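Local coordinates for putative retaining b-glycosidase (Saccharophagus degradans, PDB 5A95), which probably hydrolyses glucosidic bonds in mixed-linkage beta-1,3/1,4-glucans by a retaining mechanism, as a family 5 beta-glucanase, at residues P37-V42 with I171-Q176; Q48-V53 with Y175-T180; G301-V306 with D335-M340. The protein carries 1 engineered substitution. One frame throughout, in Å; residues are numbered along the deposited sequence.

Contact 1 of 3, residues P37-V42 with I171-Q176. Unlike the reference sequence in segment 171-176: Gln176 (reference Lys).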
loop_
_atom_site.group_PDB
_atom_site.type_symbol
_atom_site.label_atom_id
_atom_site.label_comp_id
_atom_site.label_asym_id
_atom_site.label_seq_id
_atom_site.Cartn_x
_atom_site.Cartn_y
_atom_site.Cartn_z
ATOM N N PRO A 37 22.452 1.449 -7.412
ATOM C CA PRO A 37 22.706 0.077 -7.832
ATOM C C PRO A 37 23.555 -0.028 -9.098
ATOM O O PRO A 37 23.610 0.920 -9.886
ATOM C CB PRO A 37 21.301 -0.465 -8.096
ATOM C CG PRO A 37 20.500 0.728 -8.496
ATOM C CD PRO A 37 21.050 1.840 -7.622
ATOM N N SER A 38 24.197 -1.183 -9.282
ATOM C CA SER A 38 25.004 -1.460 -10.455
ATOM C C SER A 38 24.400 -2.567 -11.309
ATOM O O SER A 38 23.580 -3.350 -10.869
ATOM C CB SER A 38 26.423 -1.868 -10.036
ATOM O OG SER A 38 27.024 -0.851 -9.271
ATOM N N GLN A 39 24.829 -2.625 -12.558
ATOM C CA GLN A 39 24.370 -3.619 -13.515
ATOM C C GLN A 39 25.357 -4.777 -13.594
ATOM O O GLN A 39 26.556 -4.601 -13.428
ATOM C CB GLN A 39 24.163 -2.980 -14.880
ATOM C CG GLN A 39 23.143 -1.850 -14.820
ATOM C CD GLN A 39 22.797 -1.336 -16.191
ATOM O OE1 GLN A 39 23.586 -0.617 -16.790
ATOM N NE2 GLN A 39 21.659 -1.741 -16.726
ATOM N N PHE A 40 24.824 -5.952 -13.878
ATOM C CA PHE A 40 25.628 -7.134 -14.086
ATOM C C PHE A 40 26.659 -6.923 -15.191
ATOM O O PHE A 40 26.345 -6.360 -16.238
ATOM C CB PHE A 40 24.716 -8.315 -14.455
ATOM C CG PHE A 40 25.445 -9.639 -14.506
ATOM C CD1 PHE A 40 26.104 -10.030 -15.666
ATOM C CD2 PHE A 40 25.488 -10.467 -13.397
ATOM C CE1 PHE A 40 26.797 -11.228 -15.706
ATOM C CE2 PHE A 40 26.155 -11.675 -13.437
ATOM C CZ PHE A 40 26.834 -12.050 -14.593
ATOM N N ASP A 41 27.882 -7.386 -14.951
ATOM C CA ASP A 41 28.987 -7.172 -15.894
ATOM C C ASP A 41 28.855 -8.122 -17.078
ATOM O O ASP A 41 29.246 -9.275 -16.988
ATOM C CB ASP A 41 30.331 -7.386 -15.180
ATOM C CG ASP A 41 31.513 -7.201 -16.101
ATOM O OD1 ASP A 41 31.317 -6.784 -17.272
ATOM O OD2 ASP A 41 32.637 -7.490 -15.634
ATOM N N VAL A 42 28.285 -7.627 -18.173
ATOM C CA VAL A 42 28.037 -8.448 -19.357
ATOM C C VAL A 42 29.317 -8.987 -19.994
ATOM O O VAL A 42 29.282 -9.995 -20.686
ATOM C CB VAL A 42 27.183 -7.702 -20.414
ATOM C CG1 VAL A 42 25.854 -7.229 -19.809
ATOM C CG2 VAL A 42 27.951 -6.534 -21.026
ATOM N N ILE A 171 15.404 -6.155 -11.078
ATOM C CA ILE A 171 15.830 -7.246 -11.919
ATOM C C ILE A 171 16.161 -6.749 -13.317
ATOM O O ILE A 171 17.198 -7.110 -13.897
ATOM C CB ILE A 171 14.738 -8.356 -11.959
ATOM C CG1 ILE A 171 14.593 -9.090 -10.620
ATOM C CG2 ILE A 171 14.958 -9.306 -13.117
ATOM C CD1 ILE A 171 15.735 -10.049 -10.297
ATOM N N THR A 172 15.260 -5.964 -13.885
ATOM C CA THR A 172 15.430 -5.551 -15.252
ATOM C C THR A 172 16.648 -4.672 -15.420
ATOM O O THR A 172 17.392 -4.792 -16.392
ATOM C CB THR A 172 14.157 -4.874 -15.805
ATOM O OG1 THR A 172 13.018 -5.728 -15.610
ATOM C CG2 THR A 172 14.278 -4.618 -17.277
ATOM N N PHE A 173 16.871 -3.784 -14.457
ATOM C CA PHE A 173 18.078 -2.963 -14.473
ATOM C C PHE A 173 19.337 -3.820 -14.345
ATOM O O PHE A 173 20.283 -3.692 -15.113
ATOM C CB PHE A 173 18.044 -1.949 -13.338
ATOM C CG PHE A 173 19.291 -1.108 -13.204
ATOM C CD1 PHE A 173 19.560 -0.077 -14.074
ATOM C CD2 PHE A 173 20.173 -1.343 -12.178
ATOM C CE1 PHE A 173 20.690 0.695 -13.911
ATOM C CE2 PHE A 173 21.315 -0.591 -12.022
ATOM C CZ PHE A 173 21.560 0.432 -12.894
ATOM N N ARG A 174 19.361 -4.713 -13.377
ATOM C CA ARG A 174 20.560 -5.467 -13.114
ATOM C C ARG A 174 20.962 -6.349 -14.272
ATOM O O ARG A 174 22.157 -6.503 -14.534
ATOM C CB ARG A 174 20.432 -6.321 -11.858
ATOM C CG ARG A 174 21.754 -6.873 -11.337
ATOM C CD ARG A 174 21.546 -7.557 -10.006
ATOM N NE ARG A 174 22.739 -8.003 -9.315
ATOM C CZ ARG A 174 23.211 -7.475 -8.184
ATOM N NH1 ARG A 174 22.697 -6.355 -7.682
ATOM N NH2 ARG A 174 24.205 -8.049 -7.552
ATOM N N TYR A 175 19.996 -6.949 -14.943
ATOM C CA TYR A 175 20.288 -7.937 -15.977
ATOM C C TYR A 175 20.072 -7.413 -17.406
ATOM O O TYR A 175 19.913 -8.186 -18.340
ATOM C CB TYR A 175 19.560 -9.260 -15.709
ATOM C CG TYR A 175 19.942 -9.800 -14.357
ATOM C CD1 TYR A 175 21.271 -10.151 -14.079
ATOM C CD2 TYR A 175 19.007 -9.894 -13.328
ATOM C CE1 TYR A 175 21.645 -10.573 -12.822
ATOM C CE2 TYR A 175 19.382 -10.308 -12.074
ATOM C CZ TYR A 175 20.699 -10.641 -11.810
ATOM O OH TYR A 175 21.026 -11.026 -10.532
ATOM N N GLN A 176 20.161 -6.093 -17.580
ATOM C CA GLN A 176 20.040 -5.534 -18.914
ATOM C C GLN A 176 21.103 -6.161 -19.829
ATOM O O GLN A 176 22.260 -6.280 -19.438
ATOM C CB GLN A 176 20.216 -4.020 -18.883
ATOM C CG GLN A 176 19.891 -3.376 -20.208
ATOM C CD GLN A 176 20.058 -1.867 -20.221
ATOM O OE1 GLN A 176 20.259 -1.234 -19.191
ATOM N NE2 GLN A 176 19.925 -1.292 -21.393
HETATM O O HOH W 1 21.537 -4.077 -9.129
HETATM O O HOH W 2 23.910 -5.288 -17.459
#
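The side-chain amide of Gln39 spends both N-H bonds across the contact: NE2 gives one to Phe173 O (2.9 Å), in the last turn of helix 161-174, and the other to OE1 of the engineered Gln176 (2.9 Å), lysine in the reference sequence; both acceptors lie in the amide plane. The extended chain of Gln39 gives it the reach for this. Phe40 N donates to Arg174 O over 2.8 Å. Water 1 links Ser38 O to Arg174 NH1, and water 2 links Phe40 O to Gln176 O. Thus the N-terminal loop closes the C-terminal end of an outer helix of the family 5 (beta/alpha)8 barrel, supplying donors to carbonyls of its last turn. Asp124 of helix 116-133 holds Arg174 NH2 in a salt bridge and bonds Tyr175 OH. Gln39 CG lies over one face of the Phe173 ring, 3.6 Å from its centroid, a CH-pi contact, amide and ring planes only 15° apart. With an alanine here in place of the phenylalanine, Gln39 CG would lose this flat support and its amide would probably be freer to turn away from both acceptors. Pro37 O meets that ring's edge, while Phe40 CD2 lies at the Tyr175 edge, 3.9 Å from CE1.

Contact 2 of 3, residues Q48-V53 with Y175-T180. Unlike the reference sequence in segment 175-180: Gln176 (reference Lys). With MG (magnesium ion), chain G.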
loop_
_atom_site.group_PDB
_atom_site.type_symbol
_atom_site.label_atom_id
_atom_site.label_comp_id
_atom_site.label_asym_id
_atom_site.label_seq_id
_atom_site.Cartn_x
_atom_site.Cartn_y
_atom_site.Cartn_z
ATOM N N GLN A 48 26.557 -16.403 -25.808
ATOM C CA GLN A 48 25.323 -17.134 -25.603
ATOM C C GLN A 48 24.264 -16.340 -26.323
ATOM O O GLN A 48 24.139 -15.125 -26.120
ATOM C CB GLN A 48 24.976 -17.246 -24.097
ATOM C CG GLN A 48 23.762 -18.089 -23.808
ATOM C CD GLN A 48 23.591 -18.411 -22.331
ATOM O OE1 GLN A 48 24.256 -17.839 -21.457
ATOM N NE2 GLN A 48 22.690 -19.349 -22.041
ATOM N N SER A 49 23.490 -17.022 -27.164
ATOM C CA SER A 49 22.498 -16.335 -27.958
ATOM C C SER A 49 21.376 -15.784 -27.080
ATOM O O SER A 49 20.901 -16.452 -26.163
ATOM C CB SER A 49 21.871 -17.273 -28.984
ATOM O OG SER A 49 20.873 -16.607 -29.727
ATOM N N PHE A 50 20.933 -14.580 -27.374
ATOM C CA PHE A 50 19.638 -14.138 -26.892
ATOM C C PHE A 50 18.553 -15.013 -27.490
ATOM O O PHE A 50 18.611 -15.415 -28.657
ATOM C CB PHE A 50 19.330 -12.676 -27.296
ATOM C CG PHE A 50 20.065 -11.653 -26.488
ATOM C CD1 PHE A 50 19.575 -11.244 -25.258
ATOM C CD2 PHE A 50 21.277 -11.126 -26.930
ATOM C CE1 PHE A 50 20.252 -10.313 -24.511
ATOM C CE2 PHE A 50 21.951 -10.184 -26.175
ATOM C CZ PHE A 50 21.444 -9.785 -24.957
ATOM N N ILE A 51 17.517 -15.251 -26.699
ATOM C CA ILE A 51 16.294 -15.875 -27.167
ATOM C C ILE A 51 15.263 -14.770 -27.289
ATOM O O ILE A 51 15.142 -13.935 -26.382
ATOM C CB ILE A 51 15.791 -16.967 -26.202
ATOM C CG1 ILE A 51 16.884 -18.018 -25.938
ATOM C CG2 ILE A 51 14.505 -17.619 -26.731
ATOM C CD1 ILE A 51 17.425 -18.707 -27.180
ATOM N N SER A 52 14.520 -14.760 -28.371
ATOM C CA SER A 52 13.504 -13.744 -28.656
ATOM C C SER A 52 12.203 -14.428 -29.086
ATOM O O SER A 52 12.167 -15.636 -29.298
ATOM C CB SER A 52 13.987 -12.767 -29.738
ATOM O OG SER A 52 14.405 -13.444 -30.888
ATOM N N VAL A 53 11.139 -13.634 -29.198
ATOM C CA VAL A 53 9.854 -14.095 -29.653
ATOM C C VAL A 53 9.649 -13.665 -31.089
ATOM O O VAL A 53 9.827 -12.505 -31.411
ATOM C CB VAL A 53 8.751 -13.539 -28.738
ATOM C CG1 VAL A 53 7.362 -13.746 -29.335
ATOM C CG2 VAL A 53 8.841 -14.162 -27.352
ATOM N N TYR A 175 19.996 -6.949 -14.943
ATOM C CA TYR A 175 20.288 -7.937 -15.977
ATOM C C TYR A 175 20.072 -7.413 -17.406
ATOM O O TYR A 175 19.913 -8.186 -18.340
ATOM C CB TYR A 175 19.560 -9.260 -15.709
ATOM C CG TYR A 175 19.942 -9.800 -14.357
ATOM C CD1 TYR A 175 21.271 -10.151 -14.079
ATOM C CD2 TYR A 175 19.007 -9.894 -13.328
ATOM C CE1 TYR A 175 21.645 -10.573 -12.822
ATOM C CE2 TYR A 175 19.382 -10.308 -12.074
ATOM C CZ TYR A 175 20.699 -10.641 -11.810
ATOM O OH TYR A 175 21.026 -11.026 -10.532
ATOM N N GLN A 176 20.161 -6.093 -17.580
ATOM C CA GLN A 176 20.040 -5.534 -18.914
ATOM C C GLN A 176 21.103 -6.161 -19.829
ATOM O O GLN A 176 22.260 -6.280 -19.438
ATOM C CB GLN A 176 20.216 -4.020 -18.883
ATOM C CG GLN A 176 19.891 -3.376 -20.208
ATOM C CD GLN A 176 20.058 -1.867 -20.221
ATOM O OE1 GLN A 176 20.259 -1.234 -19.191
ATOM N NE2 GLN A 176 19.925 -1.292 -21.393
ATOM N N ASN A 177 20.677 -6.575 -21.015
ATOM C CA ASN A 177 21.624 -7.066 -22.042
ATOM C C ASN A 177 22.344 -8.366 -21.605
ATOM O O ASN A 177 23.487 -8.592 -21.974
ATOM C CB ASN A 177 22.637 -5.944 -22.381
ATOM C CG ASN A 177 23.511 -6.244 -23.602
ATOM O OD1 ASN A 177 23.057 -6.825 -24.571
ATOM N ND2 ASN A 177 24.779 -5.835 -23.535
ATOM N N VAL A 178 21.669 -9.212 -20.835
ATOM C CA VAL A 178 22.191 -10.506 -20.380
ATOM C C VAL A 178 21.382 -11.624 -21.066
ATOM O O VAL A 178 20.212 -11.866 -20.725
ATOM C CB VAL A 178 22.143 -10.667 -18.855
ATOM C CG1 VAL A 178 22.588 -12.046 -18.409
ATOM C CG2 VAL A 178 23.000 -9.614 -18.153
ATOM N N PRO A 179 21.980 -12.312 -22.048
ATOM C CA PRO A 179 21.205 -13.330 -22.774
ATOM C C PRO A 179 20.764 -14.506 -21.901
ATOM O O PRO A 179 19.729 -15.107 -22.145
ATOM C CB PRO A 179 22.186 -13.814 -23.854
ATOM C CG PRO A 179 23.523 -13.428 -23.343
ATOM C CD PRO A 179 23.331 -12.147 -22.618
ATOM N N THR A 180 21.563 -14.832 -20.903
ATOM C CA THR A 180 21.317 -15.988 -20.041
ATOM C C THR A 180 19.952 -15.895 -19.361
ATOM O O THR A 180 19.325 -16.896 -19.145
ATOM C CB THR A 180 22.409 -16.055 -18.971
ATOM O OG1 THR A 180 23.683 -15.987 -19.619
ATOM C CG2 THR A 180 22.322 -17.282 -18.139
HETATM MG MG MG G . 18.061 -11.115 -20.769
HETATM O O HOH W 3 17.822 -14.429 -24.031
HETATM O O HOH W 4 17.903 -10.091 -18.729
HETATM O O HOH W 5 18.614 -8.882 -21.656
HETATM O O HOH W 6 16.813 -11.073 -22.774
#
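Gln48 receives the hydroxyl proton of Thr180: OG1 lies 2.7 Å from OE1, well above the carbonyl plane, 44° out of it. With CG anti to the backbone N (chi1 -175°), the extended glutamine chain reaches this threonine, and its amide is used at both atoms, since Asn131 ND2 also donates to OE1 and NE2 bonds Ile135 O. The backbone carbonyl of Gln48 presses on the proline ring, with O 3.3 Å from Pro179 CB. Ser49 turns away, its OG donating to Phe50 O at 2.8 Å. Phe50 then lays a ring face on Pro179, whose CB stands 3.9 Å from the centroid and almost on the ring normal, a CH-pi contact that suits a rigid, apolar proline. Both segments lie where the strands of the (beta/alpha)8 barrel begin: residues 175-180 lead from helix 161-174 into strand 181-185, while the loop from Gln48 to Ile51 enters the antiparallel hairpin 52-54/57-59. A type II turn from Tyr175 to Val178, with Asn177 at positive phi (65°), presents Val178 O to the magnesium ion at 2.3 Å; three waters and Val181 O are its other ligands. Water 3 accepts from Ile51 N and donates to Pro179 O, 2.8 Å from either one.

Contact 3 of 3, residues G301-V306 with D335-M340. With BGC (beta-D-glucopyranose), chain D; BGC (beta-D-glucopyranose), chain B; BGC (beta-D-glucopyranose), chain C.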
loop_
_atom_site.group_PDB
_atom_site.type_symbol
_atom_site.label_atom_id
_atom_site.label_comp_id
_atom_site.label_asym_id
_atom_site.label_seq_id
_atom_site.Cartn_x
_atom_site.Cartn_y
_atom_site.Cartn_z
ATOM N N GLY A 301 4.343 -36.435 -0.514
ATOM C CA GLY A 301 3.710 -35.150 -0.644
ATOM C C GLY A 301 2.494 -35.066 -1.538
ATOM O O GLY A 301 2.124 -34.004 -1.948
ATOM N N ALA A 302 1.845 -36.199 -1.820
ATOM C CA ALA A 302 0.738 -36.235 -2.762
ATOM C C ALA A 302 -0.465 -35.390 -2.345
ATOM O O ALA A 302 -0.914 -35.451 -1.207
ATOM C CB ALA A 302 0.308 -37.687 -2.980
ATOM N N HIS A 303 -0.998 -34.629 -3.286
ATOM C CA HIS A 303 -2.106 -33.727 -3.065
ATOM C C HIS A 303 -2.737 -33.388 -4.423
ATOM O O HIS A 303 -2.062 -33.454 -5.435
ATOM C CB HIS A 303 -1.597 -32.424 -2.431
ATOM C CG HIS A 303 -0.501 -31.753 -3.214
ATOM N ND1 HIS A 303 0.829 -32.122 -3.113
ATOM C CD2 HIS A 303 -0.533 -30.723 -4.098
ATOM C CE1 HIS A 303 1.566 -31.351 -3.891
ATOM N NE2 HIS A 303 0.764 -30.493 -4.500
ATOM N N ILE A 304 -4.026 -33.044 -4.448
ATOM C CA ILE A 304 -4.662 -32.487 -5.656
ATOM C C ILE A 304 -3.982 -31.131 -5.886
ATOM O O ILE A 304 -3.786 -30.385 -4.926
ATOM C CB ILE A 304 -6.189 -32.336 -5.450
ATOM C CG1 ILE A 304 -6.848 -33.710 -5.219
ATOM C CG2 ILE A 304 -6.866 -31.635 -6.611
ATOM C CD1 ILE A 304 -8.246 -33.655 -4.624
ATOM N N PRO A 305 -3.614 -30.796 -7.147
ATOM C CA PRO A 305 -3.963 -31.474 -8.387
ATOM C C PRO A 305 -2.833 -32.277 -9.032
ATOM O O PRO A 305 -2.809 -32.418 -10.267
ATOM C CB PRO A 305 -4.334 -30.300 -9.286
ATOM C CG PRO A 305 -3.296 -29.279 -8.945
ATOM C CD PRO A 305 -3.121 -29.429 -7.434
ATOM N N VAL A 306 -1.888 -32.802 -8.249
ATOM C CA VAL A 306 -0.697 -33.438 -8.794
ATOM C C VAL A 306 -0.685 -34.972 -8.715
ATOM O O VAL A 306 0.320 -35.589 -9.075
ATOM C CB VAL A 306 0.610 -32.888 -8.155
ATOM C CG1 VAL A 306 0.647 -31.371 -8.307
ATOM C CG2 VAL A 306 0.771 -33.274 -6.683
ATOM N N ASP A 335 12.701 -32.251 -1.314
ATOM C CA ASP A 335 11.795 -31.874 -0.231
ATOM C C ASP A 335 10.467 -31.331 -0.716
ATOM O O ASP A 335 9.406 -31.753 -0.252
ATOM C CB ASP A 335 12.452 -30.842 0.704
ATOM C CG ASP A 335 13.763 -31.309 1.238
ATOM O OD1 ASP A 335 13.785 -32.414 1.781
ATOM O OD2 ASP A 335 14.770 -30.593 1.119
ATOM N N TRP A 336 10.508 -30.388 -1.653
ATOM C CA TRP A 336 9.322 -29.793 -2.219
ATOM C C TRP A 336 8.728 -30.737 -3.260
ATOM O O TRP A 336 9.456 -31.310 -4.058
ATOM C CB TRP A 336 9.701 -28.468 -2.876
ATOM C CG TRP A 336 9.986 -27.375 -1.927
ATOM C CD1 TRP A 336 10.108 -27.462 -0.559
ATOM C CD2 TRP A 336 10.145 -26.003 -2.262
ATOM N NE1 TRP A 336 10.332 -26.199 -0.031
ATOM C CE2 TRP A 336 10.378 -25.293 -1.058
ATOM C CE3 TRP A 336 10.133 -25.300 -3.477
ATOM C CZ2 TRP A 336 10.571 -23.914 -1.031
ATOM C CZ3 TRP A 336 10.311 -23.907 -3.441
ATOM C CH2 TRP A 336 10.529 -23.240 -2.233
ATOM N N SER A 337 7.410 -30.865 -3.252
ATOM C CA SER A 337 6.735 -31.884 -4.044
ATOM C C SER A 337 5.808 -31.280 -5.114
ATOM O O SER A 337 5.377 -30.136 -4.999
ATOM C CB SER A 337 5.920 -32.786 -3.122
ATOM O OG SER A 337 4.903 -32.053 -2.480
ATOM N N PRO A 338 5.503 -32.037 -6.180
ATOM C CA PRO A 338 6.056 -33.361 -6.478
ATOM C C PRO A 338 7.545 -33.297 -6.817
ATOM O O PRO A 338 7.966 -32.459 -7.608
ATOM C CB PRO A 338 5.231 -33.826 -7.682
ATOM C CG PRO A 338 4.762 -32.558 -8.333
ATOM C CD PRO A 338 4.484 -31.647 -7.168
ATOM N N THR A 339 8.339 -34.187 -6.218
ATOM C CA THR A 339 9.774 -34.182 -6.415
ATOM C C THR A 339 10.179 -34.843 -7.733
ATOM O O THR A 339 9.477 -35.734 -8.210
ATOM C CB THR A 339 10.479 -34.996 -5.335
ATOM O OG1 THR A 339 10.072 -36.352 -5.474
ATOM C CG2 THR A 339 10.158 -34.501 -3.958
ATOM N N MET A 340 11.346 -34.447 -8.262
ATOM C CA MET A 340 12.013 -35.171 -9.342
ATOM C C MET A 340 13.103 -36.094 -8.863
ATOM O O MET A 340 13.571 -36.933 -9.625
ATOM C CB MET A 340 12.623 -34.215 -10.367
ATOM C CG MET A 340 11.578 -33.374 -11.076
ATOM S SD MET A 340 12.268 -32.283 -12.326
ATOM C CE MET A 340 12.667 -33.493 -13.578
HETATM C C2 BGC D . 5.561 -27.692 -2.574
HETATM C C3 BGC D . 5.749 -27.388 -1.098
HETATM C C4 BGC D . 6.514 -26.098 -0.901
HETATM C C5 BGC D . 5.876 -24.961 -1.699
HETATM C C6 BGC D . 6.711 -23.707 -1.734
HETATM C C1 BGC D . 4.874 -26.487 -3.194
HETATM O O2 BGC D . 4.761 -28.868 -2.670
HETATM O O3 BGC D . 6.496 -28.459 -0.507
HETATM O O4 BGC D . 6.487 -25.754 0.481
HETATM O O5 BGC D . 5.714 -25.357 -3.048
HETATM O O6 BGC D . 6.054 -22.719 -2.521
HETATM C C2 BGC B . 6.504 -30.523 0.720
HETATM C C3 BGC B . 5.771 -31.387 1.725
HETATM C C4 BGC B . 5.370 -30.562 2.925
HETATM C C5 BGC B . 4.543 -29.376 2.471
HETATM C C6 BGC B . 4.149 -28.473 3.634
HETATM C C1 BGC B . 5.711 -29.295 0.363
HETATM O O2 BGC B . 6.760 -31.297 -0.460
HETATM O O3 BGC B . 6.642 -32.426 2.164
HETATM O O4 BGC B . 4.646 -31.398 3.830
HETATM O O5 BGC B . 5.318 -28.592 1.559
HETATM O O6 BGC B . 5.335 -27.918 4.234
HETATM C C2 BGC C . 2.726 -24.021 -6.438
HETATM C C3 BGC C . 3.995 -24.662 -5.879
HETATM C C4 BGC C . 3.625 -25.946 -5.127
HETATM C C5 BGC C . 2.828 -26.863 -6.035
HETATM C C6 BGC C . 2.451 -28.162 -5.363
HETATM C C1 BGC C . 1.767 -25.006 -7.100
HETATM O O1 BGC C . 0.447 -24.528 -7.162
HETATM O O2 BGC C . 3.089 -22.922 -7.353
HETATM O O3 BGC C . 4.678 -23.655 -5.069
HETATM O O4 BGC C . 4.727 -26.691 -4.587
HETATM O O5 BGC C . 1.617 -26.178 -6.336
HETATM O O6 BGC C . 1.551 -28.804 -6.268
HETATM O O HOH W 7 2.756 -31.683 -0.181
#
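His303 turns the edge of its imidazole to Ser337, CE1 lying 3.7 Å from OG. CG lies between the backbone N and the carbonyl carbon (chi1 55°), folding the ring back so that ND1 donates in plane to Gly301 O at 2.6 Å. This bond fixes the ring's rotation and leaves NE2 to hydrogen-bond O6 of the chain C glucose at 2.6 Å, with either as donor. Val306 CG2 lies over the centre of one imidazole face, while CG1 packs 4.0 Å from Pro338 CD, tying this valine to the other segment. Gly301 suits its place: it has positive phi, and a CB would run into Ser337 OG. Water 7 lies between Gly301 O and that hydroxyl. Small Ser337 lets sugar come close to its backbone, where O2 of the chain D glucose donates to its O (2.7 Å); its OG is 2.8 Å from O2 of the chain B glucose. Trp336 spreads a ring face against C4 of the chain D glucose, and Trp32 of the second subunit meets this indole edge-to-face. Such an aromatic platform flanked by polar groups is characteristic of a glycoside hydrolase substrate cleft, here holding glucoses joined by 1,3 and 1,4 bonds.

Overall arrangement
Contacts 1 and 2 are neighbours, with centres 12 Å apart; both end on the chain run that leaves helix 161-174 for strand 181-185, sharing Tyr175 and Gln176. They touch directly, Val42 CG1 lying 3.5 Å from Asn177 O. Together they bind the N-terminal residues to the (beta/alpha)8 barrel where its strands begin. Contact 3 follows later in the chain; its centre is about 35 Å from that of contact 1 and 32 Å from that of contact 2, on the opposite side of the chain's centre. It joins loops following strands 287-289 and 326-329, where glucan binds. There Trp31 and Trp32 of the second subunit pack on Trp336, consistent with an assembly that shapes the cleft.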